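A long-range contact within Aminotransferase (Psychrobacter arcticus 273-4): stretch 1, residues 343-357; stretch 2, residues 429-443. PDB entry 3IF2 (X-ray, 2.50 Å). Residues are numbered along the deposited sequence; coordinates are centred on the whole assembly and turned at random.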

# COMPACT_ATOMS: atom_id res chain seq x y z
N LEU A 343 -2.32 -33.26 14.21
CA LEU A 343 -3.74 -33.50 14.50
C LEU A 343 -4.54 -33.67 13.20
O LEU A 343 -5.34 -34.58 13.10
CB LEU A 343 -4.31 -32.31 15.28
CG LEU A 343 -5.79 -32.25 15.65
CD1 LEU A 343 -6.21 -33.48 16.55
CD2 LEU A 343 -6.06 -30.88 16.32
N ALA A 344 -4.31 -32.78 12.23
CA ALA A 344 -4.98 -32.83 10.93
C ALA A 344 -4.66 -34.13 10.17
O ALA A 344 -5.58 -34.76 9.65
CB ALA A 344 -4.63 -31.59 10.08
N VAL A 345 -3.39 -34.54 10.14
CA VAL A 345 -2.97 -35.80 9.48
C VAL A 345 -3.66 -37.03 10.10
O VAL A 345 -4.13 -37.91 9.37
CB VAL A 345 -1.41 -36.02 9.50
CG1 VAL A 345 -1.02 -37.42 8.98
CG2 VAL A 345 -0.69 -34.94 8.72
N LYS A 346 -3.70 -37.07 11.44
CA LYS A 346 -4.36 -38.13 12.24
C LYS A 346 -5.80 -38.25 11.73
O LYS A 346 -6.20 -39.33 11.27
CB LYS A 346 -4.34 -37.74 13.74
CG LYS A 346 -5.02 -38.62 14.83
CD LYS A 346 -4.04 -39.55 15.57
CE LYS A 346 -4.46 -39.81 17.05
NZ LYS A 346 -5.87 -40.30 17.20
N LEU A 347 -6.52 -37.12 11.76
CA LEU A 347 -7.93 -37.05 11.34
C LEU A 347 -8.15 -37.44 9.88
O LEU A 347 -9.11 -38.16 9.58
CB LEU A 347 -8.53 -35.67 11.63
CG LEU A 347 -8.61 -35.19 13.08
CD1 LEU A 347 -9.06 -33.72 13.06
CD2 LEU A 347 -9.49 -36.06 13.98
N LEU A 348 -7.26 -37.00 8.98
CA LEU A 348 -7.35 -37.35 7.54
C LEU A 348 -7.16 -38.85 7.33
O LEU A 348 -7.88 -39.45 6.55
CB LEU A 348 -6.38 -36.53 6.66
CG LEU A 348 -6.71 -35.04 6.46
CD1 LEU A 348 -5.55 -34.33 5.82
CD2 LEU A 348 -7.94 -34.86 5.61
N LYS A 349 -6.20 -39.44 8.05
CA LYS A 349 -5.98 -40.90 8.01
C LYS A 349 -7.12 -41.73 8.60
O LYS A 349 -7.27 -42.87 8.22
CB LYS A 349 -4.61 -41.30 8.59
CG LYS A 349 -3.45 -40.87 7.66
CD LYS A 349 -2.13 -41.56 7.97
CE LYS A 349 -1.09 -41.34 6.83
NZ LYS A 349 -1.47 -41.93 5.49
N GLN A 350 -7.93 -41.18 9.51
CA GLN A 350 -9.13 -41.90 10.02
C GLN A 350 -10.25 -41.85 9.00
O GLN A 350 -10.98 -42.82 8.85
CB GLN A 350 -9.64 -41.33 11.34
CG GLN A 350 -8.74 -41.63 12.50
CD GLN A 350 -9.03 -40.80 13.75
OE1 GLN A 350 -9.81 -39.83 13.74
NE2 GLN A 350 -8.37 -41.17 14.85
N ALA A 351 -10.41 -40.70 8.33
CA ALA A 351 -11.45 -40.50 7.30
C ALA A 351 -11.15 -41.29 6.01
O ALA A 351 -11.92 -42.15 5.59
CB ALA A 351 -11.60 -39.00 7.01
N LEU A 352 -10.00 -41.00 5.41
CA LEU A 352 -9.51 -41.61 4.17
C LEU A 352 -8.38 -42.52 4.66
O LEU A 352 -8.52 -43.06 5.75
CB LEU A 352 -9.08 -40.49 3.22
CG LEU A 352 -10.21 -39.44 3.04
CD1 LEU A 352 -9.71 -38.14 2.42
CD2 LEU A 352 -11.40 -40.05 2.27
N GLY A 353 -7.29 -42.76 3.92
CA GLY A 353 -6.20 -43.63 4.50
C GLY A 353 -6.29 -45.02 3.93
O GLY A 353 -5.26 -45.59 3.55
N ASP A 354 -7.50 -45.59 3.90
CA ASP A 354 -7.77 -46.80 3.11
C ASP A 354 -7.92 -46.40 1.63
O ASP A 354 -7.84 -47.27 0.76
CB ASP A 354 -9.08 -47.51 3.52
CG ASP A 354 -8.98 -48.25 4.84
OD1 ASP A 354 -7.93 -48.87 5.14
OD2 ASP A 354 -10.01 -48.24 5.55
N TYR A 355 -8.17 -45.11 1.36
CA TYR A 355 -8.42 -44.57 0.04
C TYR A 355 -7.15 -43.95 -0.59
O TYR A 355 -6.11 -43.82 0.08
CB TYR A 355 -9.57 -43.57 0.14
CG TYR A 355 -10.88 -44.24 0.44
CD1 TYR A 355 -11.21 -44.63 1.75
CD2 TYR A 355 -11.80 -44.51 -0.58
CE1 TYR A 355 -12.45 -45.29 2.03
CE2 TYR A 355 -13.02 -45.14 -0.31
CZ TYR A 355 -13.35 -45.52 0.98
OH TYR A 355 -14.56 -46.13 1.20
N PRO A 356 -7.22 -43.54 -1.89
CA PRO A 356 -6.04 -42.97 -2.57
C PRO A 356 -5.58 -41.55 -2.18
O PRO A 356 -5.10 -40.80 -3.05
CB PRO A 356 -6.47 -43.00 -4.05
CG PRO A 356 -7.51 -44.05 -4.11
CD PRO A 356 -8.28 -43.83 -2.87
N LEU A 357 -5.69 -41.19 -0.90
CA LEU A 357 -5.24 -39.89 -0.42
C LEU A 357 -3.75 -39.97 -0.25
O LEU A 357 -3.25 -40.92 0.34
CB LEU A 357 -5.84 -39.53 0.96
CG LEU A 357 -5.41 -38.21 1.66
CD1 LEU A 357 -5.78 -36.99 0.83
CD2 LEU A 357 -5.99 -38.09 3.07
N GLY A 429 -14.82 -30.29 9.45
CA GLY A 429 -14.45 -30.12 8.05
C GLY A 429 -13.91 -31.39 7.43
O GLY A 429 -14.38 -31.79 6.37
N ILE A 430 -12.94 -32.02 8.10
CA ILE A 430 -12.36 -33.28 7.63
C ILE A 430 -13.42 -34.40 7.61
O ILE A 430 -13.39 -35.23 6.69
CB ILE A 430 -11.10 -33.67 8.43
CG1 ILE A 430 -9.98 -32.68 8.14
CG2 ILE A 430 -10.60 -35.07 8.07
CD1 ILE A 430 -8.81 -32.83 9.06
N LYS A 431 -14.35 -34.41 8.57
CA LYS A 431 -15.46 -35.39 8.59
C LYS A 431 -16.26 -35.31 7.27
O LYS A 431 -16.50 -36.34 6.64
CB LYS A 431 -16.39 -35.19 9.81
CG LYS A 431 -17.50 -36.26 10.02
CD LYS A 431 -18.41 -35.86 11.20
CE LYS A 431 -19.49 -36.89 11.51
NZ LYS A 431 -20.40 -37.14 10.34
N VAL A 432 -16.62 -34.09 6.86
CA VAL A 432 -17.39 -33.83 5.62
C VAL A 432 -16.54 -34.15 4.39
O VAL A 432 -17.04 -34.78 3.46
CB VAL A 432 -17.95 -32.36 5.55
CG1 VAL A 432 -18.75 -32.14 4.26
CG2 VAL A 432 -18.82 -32.05 6.76
N ILE A 433 -15.28 -33.71 4.39
CA ILE A 433 -14.32 -34.05 3.31
C ILE A 433 -14.21 -35.57 3.15
O ILE A 433 -14.21 -36.07 2.03
CB ILE A 433 -12.90 -33.47 3.56
CG1 ILE A 433 -12.91 -31.94 3.39
CG2 ILE A 433 -11.87 -34.07 2.59
CD1 ILE A 433 -11.67 -31.24 3.91
N GLY A 434 -14.17 -36.30 4.26
CA GLY A 434 -14.10 -37.74 4.22
C GLY A 434 -15.33 -38.39 3.63
O GLY A 434 -15.22 -39.27 2.77
N GLU A 435 -16.51 -37.96 4.08
CA GLU A 435 -17.78 -38.52 3.61
C GLU A 435 -17.96 -38.29 2.11
O GLU A 435 -18.16 -39.26 1.37
CB GLU A 435 -18.98 -37.97 4.42
CG GLU A 435 -19.07 -38.59 5.84
CD GLU A 435 -20.02 -37.85 6.78
OE1 GLU A 435 -20.06 -36.59 6.75
OE2 GLU A 435 -20.69 -38.53 7.60
N VAL A 436 -17.81 -37.04 1.68
CA VAL A 436 -17.97 -36.69 0.26
C VAL A 436 -17.01 -37.46 -0.66
O VAL A 436 -17.46 -38.05 -1.66
CB VAL A 436 -17.88 -35.15 0.03
CG1 VAL A 436 -17.87 -34.80 -1.46
CG2 VAL A 436 -19.05 -34.45 0.75
N VAL A 437 -15.72 -37.50 -0.28
CA VAL A 437 -14.68 -38.17 -1.08
C VAL A 437 -14.81 -39.69 -1.10
O VAL A 437 -14.64 -40.30 -2.16
CB VAL A 437 -13.24 -37.74 -0.64
CG1 VAL A 437 -12.17 -38.60 -1.30
CG2 VAL A 437 -13.01 -36.25 -0.94
N ARG A 438 -15.09 -40.30 0.05
CA ARG A 438 -15.30 -41.76 0.09
C ARG A 438 -16.47 -42.16 -0.80
O ARG A 438 -16.35 -43.11 -1.57
CB ARG A 438 -15.54 -42.26 1.52
CG ARG A 438 -14.29 -42.35 2.41
CD ARG A 438 -14.56 -43.26 3.64
NE ARG A 438 -15.79 -42.90 4.35
CZ ARG A 438 -15.93 -41.92 5.26
NH1 ARG A 438 -14.91 -41.15 5.63
NH2 ARG A 438 -17.14 -41.72 5.79
N GLU A 439 -17.57 -41.41 -0.71
CA GLU A 439 -18.79 -41.63 -1.51
C GLU A 439 -18.48 -41.58 -3.02
O GLU A 439 -19.02 -42.38 -3.79
CB GLU A 439 -19.88 -40.63 -1.08
CG GLU A 439 -21.31 -40.86 -1.57
CD GLU A 439 -21.56 -40.49 -3.03
OE1 GLU A 439 -20.84 -39.64 -3.60
OE2 GLU A 439 -22.51 -41.06 -3.61
N LEU A 440 -17.61 -40.64 -3.43
CA LEU A 440 -17.15 -40.49 -4.83
C LEU A 440 -16.34 -41.70 -5.28
O LEU A 440 -16.61 -42.25 -6.36
CB LEU A 440 -16.34 -39.20 -5.05
CG LEU A 440 -17.04 -37.84 -5.26
CD1 LEU A 440 -18.42 -37.70 -4.56
CD2 LEU A 440 -16.08 -36.68 -4.86
N TYR A 441 -15.34 -42.10 -4.49
CA TYR A 441 -14.52 -43.28 -4.83
C TYR A 441 -15.31 -44.60 -4.84
O TYR A 441 -15.01 -45.49 -5.64
CB TYR A 441 -13.31 -43.44 -3.89
CG TYR A 441 -12.11 -42.58 -4.22
CD1 TYR A 441 -11.28 -42.90 -5.30
CD2 TYR A 441 -11.76 -41.48 -3.43
CE1 TYR A 441 -10.14 -42.13 -5.61
CE2 TYR A 441 -10.62 -40.70 -3.72
CZ TYR A 441 -9.82 -41.04 -4.81
OH TYR A 441 -8.72 -40.31 -5.09
N ASP A 442 -16.31 -44.72 -3.97
CA ASP A 442 -17.14 -45.93 -3.87
C ASP A 442 -18.07 -46.21 -5.06
O ASP A 442 -18.59 -47.31 -5.13
CB ASP A 442 -17.94 -45.94 -2.54
CG ASP A 442 -17.06 -46.14 -1.29
OD1 ASP A 442 -15.90 -46.61 -1.41
OD2 ASP A 442 -17.54 -45.82 -0.17
N ASN A 443 -18.28 -45.24 -5.96
CA ASN A 443 -19.14 -45.40 -7.17
C ASN A 443 -18.33 -45.10 -8.46
O ASN A 443 -18.07 -43.94 -8.76
CB ASN A 443 -20.37 -44.47 -7.07
CG ASN A 443 -20.96 -44.39 -5.66
OD1 ASN A 443 -21.05 -45.39 -4.94
ND2 ASN A 443 -21.36 -43.19 -5.26

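The most unusual feature of this contact is a pair of CH-pi contacts in which the two stretches exchange roles: each supplies an aromatic ring and each lays an aliphatic carbon over the ring of the other. Arg-438 CG lies 3.8 Å from the centroid of the Tyr-355 ring, 23° off its normal, and Pro-356 CD lies 3.7 Å from the centroid of the Tyr-441 ring, 13° off its normal. Both angles place the carbon over a ring face, where weakly polarised C-H groups meet pi electron density. The edge of the Tyr-355 ring also packs against the aliphatic carbon of the other tyrosine, with Tyr-355 CD2 3.8 Å from Tyr-441 CB.

These contacts form beyond the end of the first helix. Helix 343-351 runs alongside helix 429-441 with an angle of 29° between their N-to-C directions and a closest axial approach of 9.3 Å. The backbones come closest where small residues meet: the CA atoms of Ala-351 and Gly-434 are 4.9 Å apart, and Ala-351 CB is 4.0 Å from Gly-434 CA. An ideal CB built on Gly-434 would fall 2.7 Å from Ala-351 CB, a clash, so this spacing depends on the absent side chain.

One turn earlier in the second helix, Ile-430 acts as a knob in a hole formed by Ala-344, Leu-347, Leu-348 and Ala-351. Its CG2 is 3.6 Å from Leu-348 CD2, and its CD1 is 3.8 Å from Leu-347 CB. The fit is apolar, and Ile-430 has the largest area covered by the opposing stretch, 105 Å² of the 650 Å² buried in total on both sides.

Leu-352, the first residue to leave helical phi/psi, continues the apolar seam. Its CB points sideways, but the m,t rotamer (chi1 -52°, chi2 165°) brings CD2 to 3.9 Å from Val-437 CG1 and 3.7 Å from Arg-438 CG.

Two hydrogen bonds add polar links. Arg-438 NH1 donates to Ala-351 O at 3.2 Å with an N-H...acceptor angle of 144°; the oxygen sits near the guanidinium plane, at its edge, as suits an in-plane N-H donor. The same arginine thus uses its aliphatic portion against Tyr-355 and its charged end against backbone. At the far end of that tyrosine, Tyr-355 OH donates to Asp-442 OD1 at 3.0 Å. The carboxylate oxygen lies near the ring plane, so the bond engages the edge while Arg-438 CG covers a face.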